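Local coordinates for RidA family protein (Psychrobacter sp. MES7-P7E, PDB 6L8P) that probably deaminates reactive enamine and imine intermediates of amino acid metabolism by hydrolysis, as other members of the RidA family do, at residues L99-D104 with A125-A130. The protein carries 1 engineered substitution. Residues are numbered along the deposited sequence; the frame is centred on the assembly and turned at random.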
ATOM      1  N   LEU A  99      10.124   6.341   2.980  1.00  8.86           N
ATOM      2  CA  LEU A  99      11.297   7.077   3.453  1.00  7.83           C
ATOM      3  C   LEU A  99      11.013   8.565   3.405  1.00  8.65           C
ATOM      4  O   LEU A  99      10.301   9.029   2.517  1.00  9.71           O
ATOM      5  CB  LEU A  99      12.522   6.832   2.556  1.00  9.27           C
ATOM      6  CG  LEU A  99      12.921   5.361   2.430  1.00 11.79           C
ATOM      7  CD1 LEU A  99      14.077   5.287   1.455  1.00 18.65           C
ATOM      8  CD2 LEU A  99      13.368   4.909   3.772  1.00 15.31           C
ATOM      9  N   THR A 100      11.647   9.349   4.311  1.00  8.77           N
ATOM     10  CA  THR A 100      11.569  10.795   4.100  1.00  7.39           C
ATOM     11  C   THR A 100      12.733  11.322   3.258  1.00  8.96           C
ATOM     12  O   THR A 100      12.700  12.494   2.832  1.00 10.80           O
ATOM     13  CB  THR A 100      11.482  11.541   5.442  1.00 11.29           C
ATOM     14  OG1 THR A 100      12.518  11.071   6.310  1.00 13.07           O
ATOM     15  CG2 THR A 100      10.136  11.300   6.138  1.00 12.61           C
ATOM     16  N   ASP A 101      13.741  10.493   2.969  1.00 10.34           N
ATOM     17  CA  ASP A 101      14.871  10.940   2.139  1.00 11.12           C
ATOM     18  C   ASP A 101      15.415   9.757   1.355  1.00 12.38           C
ATOM     19  O   ASP A 101      15.985   8.846   1.952  1.00 10.95           O
ATOM     20  CB  ASP A 101      15.969  11.522   3.031  1.00 12.26           C
ATOM     21  CG  ASP A 101      17.058  12.213   2.234  1.00 25.03           C
ATOM     22  OD1 ASP A 101      17.084  12.085   0.978  1.00 18.97           O
ATOM     23  OD2 ASP A 101      17.885  12.921   2.877  1.00 25.11           O
ATOM     24  N   LEU A 102      15.232   9.757   0.028  1.00 12.33           N
ATOM     25  CA  LEU A 102      15.748   8.633  -0.757  1.00 12.78           C
ATOM     26  C   LEU A 102      17.270   8.592  -0.796  1.00 13.58           C
ATOM     27  O   LEU A 102      17.818   7.590  -1.271  1.00 15.22           O
ATOM     28  CB  LEU A 102      15.161   8.672  -2.186  1.00 14.02           C
ATOM     29  CG  LEU A 102      13.883   7.841  -2.299  1.00 14.00           C
ATOM     30  CD1 LEU A 102      13.126   8.235  -3.586  1.00 19.64           C
ATOM     31  CD2 LEU A 102      14.139   6.343  -2.279  1.00 20.02           C
ATOM     32  N   SER A 103      17.958   9.621  -0.289  1.00 11.97           N
ATOM     33  CA  SER A 103      19.391   9.486  -0.042  1.00 16.06           C
ATOM     34  C   SER A 103      19.694   8.313   0.874  1.00 15.75           C
ATOM     35  O   SER A 103      20.823   7.821   0.868  1.00 19.57           O
ATOM     36  CB  SER A 103      19.957  10.767   0.590  1.00 18.26           C
ATOM     37  OG  SER A 103      19.757  11.849  -0.305  1.00 33.25           O
ATOM     38  N   ASP A 104      18.730   7.866   1.684  1.00 11.99           N
ATOM     39  CA  ASP A 104      18.921   6.705   2.548  1.00 11.65           C
ATOM     40  C   ASP A 104      18.715   5.355   1.839  1.00 11.59           C
ATOM     41  O   ASP A 104      18.844   4.316   2.490  1.00 14.82           O
ATOM     42  CB  ASP A 104      17.978   6.804   3.749  1.00 13.55           C
ATOM     43  CG  ASP A 104      18.281   8.015   4.624  1.00 19.24           C
ATOM     44  OD1 ASP A 104      19.482   8.296   4.864  1.00 19.25           O
ATOM     45  OD2 ASP A 104      17.341   8.687   5.123  1.00 15.74           O
ATOM     46  N   ALA A 125       8.944   1.151  -2.705  1.00  8.70           N
ATOM     47  CA  ALA A 125       9.661   2.142  -1.898  1.00  8.21           C
ATOM     48  C   ALA A 125       9.402   3.510  -2.500  1.00  9.57           C
ATOM     49  O   ALA A 125       9.545   3.710  -3.713  1.00 10.17           O
ATOM     50  CB  ALA A 125      11.181   1.849  -1.827  1.00 11.80           C
ATOM     51  N   VAL A 126       9.050   4.475  -1.651  1.00  9.46           N
ATOM     52  CA  VAL A 126       8.819   5.835  -2.127  1.00  7.79           C
ATOM     53  C   VAL A 126       9.353   6.794  -1.082  1.00  6.81           C
ATOM     54  O   VAL A 126       9.538   6.430   0.088  1.00  9.38           O
ATOM     55  CB  VAL A 126       7.324   6.143  -2.351  1.00 10.35           C
ATOM     56  CG1 VAL A 126       6.681   5.136  -3.334  1.00 11.21           C
ATOM     57  CG2 VAL A 126       6.568   6.129  -1.015  1.00 12.31           C
ATOM     58  N   GLN A 127       9.608   8.041  -1.509  1.00  7.27           N
ATOM     59  CA  GLN A 127       9.899   9.115  -0.550  1.00  7.29           C
ATOM     60  C   GLN A 127       8.595   9.869  -0.291  1.00  9.40           C
ATOM     61  O   GLN A 127       8.009  10.439  -1.227  1.00  9.25           O
ATOM     62  CB  GLN A 127      10.956  10.073  -1.085  1.00  8.35           C
ATOM     63  CG  GLN A 127      11.438  11.072  -0.017  1.00  8.14           C
ATOM     64  CD  GLN A 127      12.451  12.034  -0.616  1.00 11.13           C
ATOM     65  OE1 GLN A 127      13.448  11.597  -1.207  1.00 12.51           O
ATOM     66  NE2 GLN A 127      12.195  13.339  -0.496  1.00 15.22           N
ATOM     67  N   VAL A 128       8.144   9.856   0.967  1.00  8.30           N
ATOM     68  CA  VAL A 128       6.935  10.586   1.366  1.00  9.09           C
ATOM     69  C   VAL A 128       7.344  11.958   1.885  1.00  9.01           C
ATOM     70  O   VAL A 128       8.534  12.266   2.021  1.00 11.18           O
ATOM     71  CB  VAL A 128       6.140   9.795   2.424  1.00 11.16           C
ATOM     72  CG1 VAL A 128       5.626   8.457   1.799  1.00 11.22           C
ATOM     73  CG2 VAL A 128       6.993   9.521   3.671  1.00 10.36           C
ATOM     74  N   ALA A 129       6.348  12.824   2.142  1.00  8.26           N
ATOM     75  CA  ALA A 129       6.646  14.148   2.658  1.00  9.16           C
ATOM     76  C   ALA A 129       7.038  14.120   4.137  1.00 11.06           C
ATOM     77  O   ALA A 129       7.896  14.892   4.580  1.00 12.39           O
ATOM     78  CB  ALA A 129       5.441  15.068   2.443  1.00 11.25           C
ATOM     79  N   ALA A 130       6.420  13.242   4.916  1.00  9.20           N
ATOM     80  CA  ALA A 130       6.688  13.175   6.351  1.00  7.91           C
ATOM     81  C   ALA A 130       6.052  11.897   6.883  1.00  7.93           C
ATOM     82  O   ALA A 130       5.188  11.282   6.228  1.00  8.07           O
ATOM     83  CB  ALA A 130       6.116  14.386   7.109  1.00  9.21           C
TER
HETATM   84  O   HOH W   1      10.401  14.282   1.650  1.00 17.34           O
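A water held by three groups joins the two loops: it accepts from Gln-127 NE2, 3.0 Å away, and donates to Thr-100 O and Val-128 O. Beneath it Leu-99 O takes a 2.8 Å hydrogen bond from the N of Val-128, just past the end of strand 122-127, with a weak CA-H...O contact from Gln-127 alongside. Together with the nearly straight bond from Leu-99 N to Val-126 O (3.0 Å), this makes a parallel bridge, Leu-99 paired with Gln-127, where strands 92-99 and 122-127 end side by side. These neighbouring strands and helix 105-115 between them form a beta-alpha-beta crossover, and the contact sits where the chain leaves both strands. Past this bridge the Gln-127 side chain takes over. Running out extended from CA to CD (chi1 -171°, CG opposite N), it reaches across the turn that follows Leu-99, CG passing 3.4 Å from Thr-100 O. Its OE1 accepts Leu-102 N at 2.8 Å, the donor sitting 44° out of the amide plane rather than on a lone pair. Leu-102 slants over the stem of this side chain, CD1 3.8 Å from Gln-127 CB, while on Thr-100 the methyl CG2 rests against Ala-130 CA. An Asx turn, Asp-101 OD1 accepting from Ser-103 N, lies in the loop leading to helix 105-115. A leucine in place of Gln-127 would probably leave Leu-102 N without its acceptor and the water without the amide N-H, weakening the link between the loops. Leu-131 of a second subunit packs on Leu-102, and Gln-127 of a third on Val-128. A single amide, using both its acceptor and its donor, thus extends the strand pairing into the loops, where the trimer's subunits meet.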